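Local coordinates for putative peptidyl-arginine deiminase (Chlorobium tepidum, PDB 1XKN), which probably acts as a deiminase that hydrolyses the guanidino group of agmatine or of arginine in proteins, in the guanidino-group-modifying enzyme clan, at residues W118-N121 / A122-G125; D133-V136 / P137-A141; V154-G157 / G158-D161; P182-G185 / K186-E190. All coordinates share one frame; numbering follows the deposited sequence.

The four contacts are all local and follow one another along the chain, none nesting within or crossing another. Contact 1 is the turn at the end of strand 110-119, and contact 2 lies soon after it, within helix 131-144. The two share a sodium ion and two of its waters, and Asn134 joins them directly through Glu119 and Tyr120. Contact 3 turns the chain from the loop after strand 148-152 into strand 160-162. It meets contact 1 through a backbone bond between Glu119 and Leu155, and Leu155 lies against Trp118. Contact 4 starts helix 186-197 at the surface; its nearest atoms are about 6 Å from contact 3, yet later residues of that helix pack on Leu155 and Ile160.

Contact 1. Residues W118-N121 / A122-G125; sequences WEYN and AWGG. With NA (sodium ion), chain B.
Tyr120 and Asn121 meet Ala122 to Gly125 in a local turn contact, where strand 110-119 gives way to a short helix-like turn. Residues 122-125 all have positive phi (53° at Ala122, for instance), so the turn winds in the left-handed sense. It is closed by one short hydrogen bond, from Gly125 N to Asn121 O at 2.6 Å, with the N-H bent to 143°. At Gly124 the backbone angles would press any CB against the preceding carbonyl, so the glycine there suits the turn. With CG anti to the backbone N (chi1 -180°), Tyr120 turns one ring face to the backbone of Ala122, whose N sits 3.5 Å above the centre of the Tyr120 ring. Further on, Tyr120 and Trp123 point the same way side by side. Tyr120 OH lies 4.0 Å above the plane of the Trp123 indole, toward its rim. The polar ends are held separately: Tyr120 OH is bonded to Asp92 and Trp123 NE1 to Asp97, which limits how far either ring can swing. On the strand side, Trp118 O binds the sodium ion at 2.5 Å. One of the sodium's waters donates a hydrogen bond to Glu119 OE2. Asn117 and Asn134 complete this site: a monovalent cation held by main-chain and amide oxygens and water where strand 110-119 ends.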
loop_
_atom_site.group_PDB
_atom_site.type_symbol
_atom_site.label_atom_id
_atom_site.label_comp_id
_atom_site.label_asym_id
_atom_site.label_seq_id
_atom_site.Cartn_x
_atom_site.Cartn_y
_atom_site.Cartn_z
ATOM N N TRP A 118 11.455 -7.667 3.874
ATOM C CA TRP A 118 10.705 -8.907 4.084
ATOM C C TRP A 118 10.833 -9.681 2.785
ATOM O O TRP A 118 11.279 -9.132 1.792
ATOM C CB TRP A 118 9.217 -8.634 4.337
ATOM C CG TRP A 118 8.953 -7.805 5.547
ATOM C CD1 TRP A 118 8.951 -6.443 5.621
ATOM C CD2 TRP A 118 8.722 -8.281 6.878
ATOM N NE1 TRP A 118 8.739 -6.039 6.914
ATOM C CE2 TRP A 118 8.599 -7.146 7.709
ATOM C CE3 TRP A 118 8.613 -9.556 7.450
ATOM C CZ2 TRP A 118 8.372 -7.247 9.088
ATOM C CZ3 TRP A 118 8.388 -9.655 8.823
ATOM C CH2 TRP A 118 8.273 -8.506 9.623
ATOM N N GLU A 119 10.446 -10.948 2.783
ATOM C CA GLU A 119 10.518 -11.725 1.557
ATOM C C GLU A 119 9.253 -11.521 0.741
ATOM O O GLU A 119 8.194 -11.206 1.281
ATOM C CB GLU A 119 10.700 -13.210 1.873
ATOM C CG GLU A 119 12.063 -13.539 2.435
ATOM C CD GLU A 119 13.177 -13.169 1.479
ATOM O OE1 GLU A 119 13.274 -13.798 0.404
ATOM O OE2 GLU A 119 13.956 -12.245 1.800
ATOM N N TYR A 120 9.378 -11.695 -0.569
ATOM C CA TYR A 120 8.257 -11.550 -1.482
ATOM C C TYR A 120 8.201 -12.811 -2.333
ATOM O O TYR A 120 9.242 -13.309 -2.775
ATOM C CB TYR A 120 8.464 -10.333 -2.391
ATOM C CG TYR A 120 7.347 -10.081 -3.383
ATOM C CD1 TYR A 120 6.089 -9.661 -2.954
ATOM C CD2 TYR A 120 7.553 -10.237 -4.756
ATOM C CE1 TYR A 120 5.063 -9.401 -3.862
ATOM C CE2 TYR A 120 6.530 -9.979 -5.675
ATOM C CZ TYR A 120 5.289 -9.559 -5.218
ATOM O OH TYR A 120 4.275 -9.292 -6.113
ATOM N N ASN A 121 7.000 -13.341 -2.554
ATOM C CA ASN A 121 6.866 -14.533 -3.390
ATOM C C ASN A 121 5.673 -14.482 -4.345
ATOM O O ASN A 121 5.041 -15.500 -4.616
ATOM C CB ASN A 121 6.822 -15.813 -2.532
ATOM C CG ASN A 121 5.534 -15.971 -1.725
ATOM O OD1 ASN A 121 5.343 -16.992 -1.056
ATOM N ND2 ASN A 121 4.656 -14.987 -1.785
ATOM N N ALA A 122 5.389 -13.290 -4.866
ATOM C CA ALA A 122 4.292 -13.081 -5.814
ATOM C C ALA A 122 2.950 -13.603 -5.310
ATOM O O ALA A 122 2.310 -14.434 -5.955
ATOM C CB ALA A 122 4.638 -13.731 -7.156
ATOM N N TRP A 123 2.536 -13.094 -4.154
ATOM C CA TRP A 123 1.273 -13.469 -3.528
ATOM C C TRP A 123 1.060 -14.982 -3.422
ATOM O O TRP A 123 0.010 -15.495 -3.811
ATOM C CB TRP A 123 0.091 -12.838 -4.286
ATOM C CG TRP A 123 0.192 -11.340 -4.498
ATOM C CD1 TRP A 123 0.851 -10.438 -3.708
ATOM C CD2 TRP A 123 -0.423 -10.576 -5.548
ATOM N NE1 TRP A 123 0.683 -9.162 -4.203
ATOM C CE2 TRP A 123 -0.093 -9.219 -5.330
ATOM C CE3 TRP A 123 -1.223 -10.908 -6.651
ATOM C CZ2 TRP A 123 -0.536 -8.193 -6.176
ATOM C CZ3 TRP A 123 -1.664 -9.886 -7.493
ATOM C CH2 TRP A 123 -1.318 -8.546 -7.248
ATOM N N GLY A 124 2.051 -15.692 -2.893
ATOM C CA GLY A 124 1.920 -17.131 -2.738
ATOM C C GLY A 124 2.334 -17.938 -3.953
ATOM O O GLY A 124 1.829 -19.039 -4.173
ATOM N N GLY A 125 3.251 -17.387 -4.743
ATOM C CA GLY A 125 3.735 -18.075 -5.927
ATOM C C GLY A 125 2.758 -18.152 -7.085
ATOM O O GLY A 125 2.682 -19.178 -7.763
HETATM NA NA NA B . 12.554 -8.717 -0.314
HETATM O O HOH W 1 14.757 -10.256 0.021
HETATM O O HOH W 2 10.420 -7.287 -0.841
#

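Contact 2. Residues D133-V136 / P137-A141; sequences DNAV and PERVA. With NA (sodium ion), chain B.
Pro137 follows Val136 inside helix 131-144 and, having no N-H, cannot bond to the turn before it. Asp133 O instead accepts from Val136 N at 3.1 Å. Pro137 CD is tight against Val136 CB at 3.4 Å, and the ring also packs on Ile115 and Asn117 of strand 110-119. The N-H of Glu138 goes to a water, which donates to Asn134 O at 2.7 Å. This is a proline kink, the water bridging Glu138 N and Asn134 O where the direct helical bond is absent. Asn134 O also binds the sodium ion at 2.5 Å. Asn134 OD1 binds the same ion at 2.6 Å, so the residue chelates it through backbone and side-chain oxygens; Tyr120 and Glu119 further hold the side chain. At Arg139 ordinary helical bonding resumes, Arg139 N to Ala135 O at 3.1 Å. The Arg139 side chain runs back along the helix, CG beside the backbone N (chi1 -60°), and lays one guanidinium face over Ala135 CB; its NH2 makes a long, weak ion pair with Asp132. Val140 N bonds to Val136 O at 2.9 Å, while Val140 CG2 meets Val136 CG1 at 3.9 Å. Ala141 N donates to Pro137 O, and Ala141 CB rests on Ile115.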
loop_
_atom_site.group_PDB
_atom_site.type_symbol
_atom_site.label_atom_id
_atom_site.label_comp_id
_atom_site.label_asym_id
_atom_site.label_seq_id
_atom_site.Cartn_x
_atom_site.Cartn_y
_atom_site.Cartn_z
ATOM N N ASP A 133 11.748 -8.226 -7.975
ATOM C CA ASP A 133 10.828 -7.561 -7.048
ATOM C C ASP A 133 11.339 -7.756 -5.628
ATOM O O ASP A 133 11.354 -6.825 -4.825
ATOM C CB ASP A 133 9.417 -8.156 -7.115
ATOM C CG ASP A 133 8.719 -7.871 -8.415
ATOM O OD1 ASP A 133 9.028 -6.842 -9.052
ATOM O OD2 ASP A 133 7.836 -8.673 -8.788
ATOM N N ASN A 134 11.747 -8.984 -5.323
ATOM C CA ASN A 134 12.243 -9.328 -3.996
ATOM C C ASN A 134 13.510 -8.537 -3.665
ATOM O O ASN A 134 13.797 -8.275 -2.501
ATOM C CB ASN A 134 12.502 -10.841 -3.931
ATOM C CG ASN A 134 12.522 -11.382 -2.511
ATOM O OD1 ASN A 134 11.848 -10.866 -1.626
ATOM N ND2 ASN A 134 13.280 -12.451 -2.298
ATOM N N ALA A 135 14.252 -8.129 -4.690
ATOM C CA ALA A 135 15.491 -7.376 -4.490
ATOM C C ALA A 135 15.308 -5.859 -4.435
ATOM O O ALA A 135 16.243 -5.133 -4.098
ATOM C CB ALA A 135 16.495 -7.733 -5.594
ATOM N N VAL A 136 14.113 -5.375 -4.761
ATOM C CA VAL A 136 13.864 -3.936 -4.759
ATOM C C VAL A 136 14.293 -3.221 -3.471
ATOM O O VAL A 136 14.973 -2.201 -3.531
ATOM C CB VAL A 136 12.378 -3.627 -5.062
ATOM C CG1 VAL A 136 12.100 -2.140 -4.878
ATOM C CG2 VAL A 136 12.056 -4.039 -6.498
ATOM N N PRO A 137 13.906 -3.742 -2.293
ATOM C CA PRO A 137 14.309 -3.069 -1.053
ATOM C C PRO A 137 15.821 -2.883 -0.928
ATOM O O PRO A 137 16.290 -1.840 -0.462
ATOM C CB PRO A 137 13.743 -3.979 0.031
ATOM C CG PRO A 137 12.504 -4.532 -0.622
ATOM C CD PRO A 137 13.009 -4.874 -2.006
ATOM N N GLU A 138 16.583 -3.888 -1.350
ATOM C CA GLU A 138 18.040 -3.815 -1.269
ATOM C C GLU A 138 18.625 -2.792 -2.236
ATOM O O GLU A 138 19.567 -2.078 -1.895
ATOM C CB GLU A 138 18.665 -5.189 -1.533
ATOM C CG GLU A 138 20.142 -5.228 -1.165
ATOM C CD GLU A 138 20.739 -6.617 -1.198
ATOM O OE1 GLU A 138 21.827 -6.798 -0.607
ATOM O OE2 GLU A 138 20.140 -7.526 -1.818
ATOM N N ARG A 139 18.075 -2.721 -3.442
ATOM C CA ARG A 139 18.572 -1.767 -4.420
ATOM C C ARG A 139 18.179 -0.347 -4.007
ATOM O O ARG A 139 18.917 0.605 -4.260
ATOM C CB ARG A 139 18.038 -2.101 -5.815
ATOM C CG ARG A 139 18.433 -3.496 -6.329
ATOM C CD ARG A 139 18.144 -3.600 -7.827
ATOM N NE ARG A 139 17.998 -4.969 -8.331
ATOM C CZ ARG A 139 18.996 -5.828 -8.516
ATOM N NH1 ARG A 139 20.244 -5.482 -8.231
ATOM N NH2 ARG A 139 18.747 -7.031 -9.019
ATOM N N VAL A 140 17.026 -0.200 -3.357
ATOM C CA VAL A 140 16.596 1.115 -2.896
ATOM C C VAL A 140 17.542 1.539 -1.771
ATOM O O VAL A 140 18.042 2.663 -1.762
ATOM C CB VAL A 140 15.140 1.090 -2.368
ATOM C CG1 VAL A 140 14.795 2.424 -1.711
ATOM C CG2 VAL A 140 14.180 0.818 -3.517
ATOM N N ALA A 141 17.800 0.630 -0.832
ATOM C CA ALA A 141 18.694 0.922 0.284
ATOM C C ALA A 141 20.062 1.330 -0.243
ATOM O O ALA A 141 20.700 2.239 0.290
ATOM C CB ALA A 141 18.824 -0.297 1.193
HETATM NA NA NA B . 12.554 -8.717 -0.314
HETATM O O HOH W 3 15.620 -6.844 -1.047
HETATM O O HOH W 1 14.757 -10.256 0.021
HETATM O O HOH W 2 10.420 -7.287 -0.841
#

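Contact 3. Residues V154-G157 / G158-D161; sequences VLEG and GAID
Leu155 and Ile160 cross at about a right angle, facing each other over the tight turn that joins the loop after strand 148-152 to strand 160-162. Both methyls of the leucine take part: Leu155 CD1 touches Ile160 CG2 at 4.0 Å, and Leu155 CD2 approaches Ile160 CD1 at 4.2 Å. The isoleucine adopts a chi1 of 60°, which sets CG1 between its backbone N and carbonyl carbon and lays CG1 against Gly157 O at 3.6 Å. Helix 186-197 adds Leu193 to the leucine and Leu197 to the isoleucine, so the pair is buried. Between them the chain makes a 3-10 turn. Ala159 N donates to Glu156 O at 3.0 Å, coming from well above the carbonyl plane, and a weak bond of 3.4 Å links Ile160 N to Gly157 O. The Glu156 chain departs from the turn on another course. Bent at chi2 (106°), it carries OE2 to within 4.2 Å of Ala159 CB, where OE2 is hydrogen-bonded to His217 while OE1 forms a salt bridge with Arg180. Both carboxylate oxygens are therefore satisfied in a buried place. Asp97 accepts from Gly158 N and ties the turn down further. A buried turn near the centre of the chain, tied to Asp97, His217 and Arg180, is consistent with the middle of the pentein alpha/beta-propeller, where guanidino-group-modifying enzymes keep their active site.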
loop_
_atom_site.group_PDB
_atom_site.type_symbol
_atom_site.label_atom_id
_atom_site.label_comp_id
_atom_site.label_asym_id
_atom_site.label_seq_id
_atom_site.Cartn_x
_atom_site.Cartn_y
_atom_site.Cartn_z
ATOM N N VAL A 154 8.071 -13.965 4.576
ATOM C CA VAL A 154 7.295 -13.382 3.489
ATOM C C VAL A 154 6.236 -12.450 4.064
ATOM O O VAL A 154 5.482 -12.828 4.962
ATOM C CB VAL A 154 6.591 -14.477 2.649
ATOM C CG1 VAL A 154 5.656 -13.838 1.619
ATOM C CG2 VAL A 154 7.631 -15.341 1.949
ATOM N N LEU A 155 6.195 -11.225 3.550
ATOM C CA LEU A 155 5.221 -10.237 3.994
ATOM C C LEU A 155 5.079 -9.149 2.943
ATOM O O LEU A 155 6.076 -8.612 2.458
ATOM C CB LEU A 155 5.651 -9.596 5.320
ATOM C CG LEU A 155 4.630 -8.620 5.914
ATOM C CD1 LEU A 155 3.414 -9.405 6.395
ATOM C CD2 LEU A 155 5.246 -7.840 7.071
ATOM N N GLU A 156 3.837 -8.842 2.586
ATOM C CA GLU A 156 3.562 -7.792 1.616
ATOM C C GLU A 156 3.063 -6.579 2.389
ATOM O O GLU A 156 2.301 -6.715 3.345
ATOM C CB GLU A 156 2.479 -8.221 0.623
ATOM C CG GLU A 156 2.852 -9.405 -0.247
ATOM C CD GLU A 156 2.146 -10.676 0.169
ATOM O OE1 GLU A 156 2.783 -11.750 0.124
ATOM O OE2 GLU A 156 0.948 -10.605 0.523
ATOM N N GLY A 157 3.485 -5.393 1.969
ATOM C CA GLY A 157 3.050 -4.186 2.645
ATOM C C GLY A 157 1.544 -4.000 2.592
ATOM O O GLY A 157 0.954 -3.404 3.495
ATOM N N GLY A 158 0.917 -4.511 1.538
ATOM C CA GLY A 158 -0.520 -4.370 1.396
ATOM C C GLY A 158 -1.314 -5.283 2.314
ATOM O O GLY A 158 -2.537 -5.151 2.424
ATOM N N ALA A 159 -0.622 -6.204 2.978
ATOM C CA ALA A 159 -1.270 -7.145 3.883
ATOM C C ALA A 159 -1.327 -6.645 5.322
ATOM O O ALA A 159 -1.940 -7.278 6.185
ATOM C CB ALA A 159 -0.553 -8.491 3.830
ATOM N N ILE A 160 -0.696 -5.506 5.582
ATOM C CA ILE A 160 -0.695 -4.935 6.927
ATOM C C ILE A 160 -1.025 -3.445 6.871
ATOM O O ILE A 160 -0.899 -2.812 5.825
ATOM C CB ILE A 160 0.684 -5.106 7.625
ATOM C CG1 ILE A 160 1.774 -4.404 6.814
ATOM C CG2 ILE A 160 1.010 -6.587 7.783
ATOM C CD1 ILE A 160 3.103 -4.292 7.540
ATOM N N ASP A 161 -1.468 -2.893 7.996
ATOM C CA ASP A 161 -1.797 -1.475 8.091
ATOM C C ASP A 161 -1.622 -1.082 9.554
ATOM O O ASP A 161 -2.241 -1.674 10.436
ATOM C CB ASP A 161 -3.235 -1.226 7.627
ATOM C CG ASP A 161 -3.566 0.252 7.519
ATOM O OD1 ASP A 161 -4.002 0.842 8.527
ATOM O OD2 ASP A 161 -3.370 0.822 6.426
#

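Contact 4. Residues P182-G185 / K186-E190; sequences PSLG and KAEIE
Glu188 reaches back from the first turn of helix 186-197 to Gly185, the N-cap residue, and supplies the acceptor that its backbone N-H needs. Gly185 N donates to Glu188 OE1 at 2.9 Å with an N-H angle of 149°, meeting the oxygen on its anti side and 25° out of the carboxylate plane. This is one half of a capping box; glycine has no side chain to return the other. The carboxylate gets there through CG beside the backbone N (chi1 -70°) and an extended chain. Gly185 O is satisfied in turn by Ile189 N at 3.0 Å, the first regular helical bond, and Glu190 N follows on to Lys186 O. Leu184 crosses Glu188 obliquely, its CD2 alongside the carboxylate at 3.9 Å from Glu188 CD. The apolar pair is Leu184 CB with Ile189 CG1 at 4.1 Å, joining N' (Leu184) to N4 (Ile189) as in a hydrophobic staple; Met153 touches both. Farther along, Glu190 is held by Arg194 and Trp204, and Lys186 makes a cation-pi contact with that same tryptophan. A carboxylate bonded at the N terminus of a helix should be favoured by the helix dipole, so Glu188 is likely to be ionised here.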
loop_
_atom_site.group_PDB
_atom_site.type_symbol
_atom_site.label_atom_id
_atom_site.label_comp_id
_atom_site.label_asym_id
_atom_site.label_seq_id
_atom_site.Cartn_x
_atom_site.Cartn_y
_atom_site.Cartn_z
ATOM N N PRO A 182 4.859 -21.271 4.989
ATOM C CA PRO A 182 4.505 -22.650 5.337
ATOM C C PRO A 182 4.976 -23.137 6.705
ATOM O O PRO A 182 4.225 -23.785 7.432
ATOM C CB PRO A 182 5.137 -23.463 4.209
ATOM C CG PRO A 182 5.064 -22.546 3.051
ATOM C CD PRO A 182 5.451 -21.207 3.642
ATOM N N SER A 183 6.216 -22.823 7.061
ATOM C CA SER A 183 6.764 -23.291 8.327
ATOM C C SER A 183 6.367 -22.504 9.569
ATOM O O SER A 183 6.589 -22.964 10.687
ATOM C CB SER A 183 8.291 -23.344 8.245
ATOM O OG SER A 183 8.843 -22.038 8.216
ATOM N N LEU A 184 5.765 -21.332 9.383
ATOM C CA LEU A 184 5.388 -20.497 10.519
ATOM C C LEU A 184 3.931 -20.553 10.942
ATOM O O LEU A 184 3.033 -20.736 10.121
ATOM C CB LEU A 184 5.737 -19.036 10.235
ATOM C CG LEU A 184 7.183 -18.702 9.877
ATOM C CD1 LEU A 184 7.313 -17.199 9.718
ATOM C CD2 LEU A 184 8.121 -19.210 10.960
ATOM N N GLY A 185 3.715 -20.367 12.241
ATOM C CA GLY A 185 2.375 -20.353 12.789
ATOM C C GLY A 185 2.037 -18.936 13.217
ATOM O O GLY A 185 2.878 -18.040 13.127
ATOM N N LYS A 186 0.815 -18.733 13.695
ATOM C CA LYS A 186 0.361 -17.412 14.122
ATOM C C LYS A 186 1.254 -16.760 15.179
ATOM O O LYS A 186 1.574 -15.578 15.078
ATOM C CB LYS A 186 -1.076 -17.508 14.643
ATOM C CG LYS A 186 -1.719 -16.173 14.956
ATOM C CD LYS A 186 -3.176 -16.348 15.347
ATOM C CE LYS A 186 -3.838 -15.007 15.603
ATOM N NZ LYS A 186 -5.285 -15.164 15.920
ATOM N N ALA A 187 1.654 -17.524 16.192
ATOM C CA ALA A 187 2.501 -16.982 17.250
ATOM C C ALA A 187 3.829 -16.463 16.701
ATOM O O ALA A 187 4.265 -15.360 17.042
ATOM C CB ALA A 187 2.752 -18.042 18.316
ATOM N N GLU A 188 4.469 -17.263 15.853
ATOM C CA GLU A 188 5.749 -16.895 15.253
ATOM C C GLU A 188 5.617 -15.652 14.379
ATOM O O GLU A 188 6.484 -14.772 14.396
ATOM C CB GLU A 188 6.293 -18.066 14.427
ATOM C CG GLU A 188 6.764 -19.246 15.281
ATOM C CD GLU A 188 6.961 -20.521 14.480
ATOM O OE1 GLU A 188 5.975 -21.014 13.894
ATOM O OE2 GLU A 188 8.098 -21.035 14.442
ATOM N N ILE A 189 4.533 -15.583 13.613
ATOM C CA ILE A 189 4.293 -14.439 12.744
ATOM C C ILE A 189 4.135 -13.175 13.585
ATOM O O ILE A 189 4.755 -12.154 13.290
ATOM C CB ILE A 189 3.051 -14.686 11.862
ATOM C CG1 ILE A 189 3.383 -15.779 10.845
ATOM C CG2 ILE A 189 2.631 -13.401 11.150
ATOM C CD1 ILE A 189 2.192 -16.309 10.078
ATOM N N GLU A 190 3.325 -13.239 14.638
ATOM C CA GLU A 190 3.158 -12.070 15.494
ATOM C C GLU A 190 4.495 -11.682 16.120
ATOM O O GLU A 190 4.810 -10.500 16.232
ATOM C CB GLU A 190 2.131 -12.329 16.598
ATOM C CG GLU A 190 0.695 -12.197 16.122
ATOM C CD GLU A 190 -0.285 -12.011 17.262
ATOM O OE1 GLU A 190 0.116 -11.474 18.319
ATOM O OE2 GLU A 190 -1.468 -12.369 17.090
#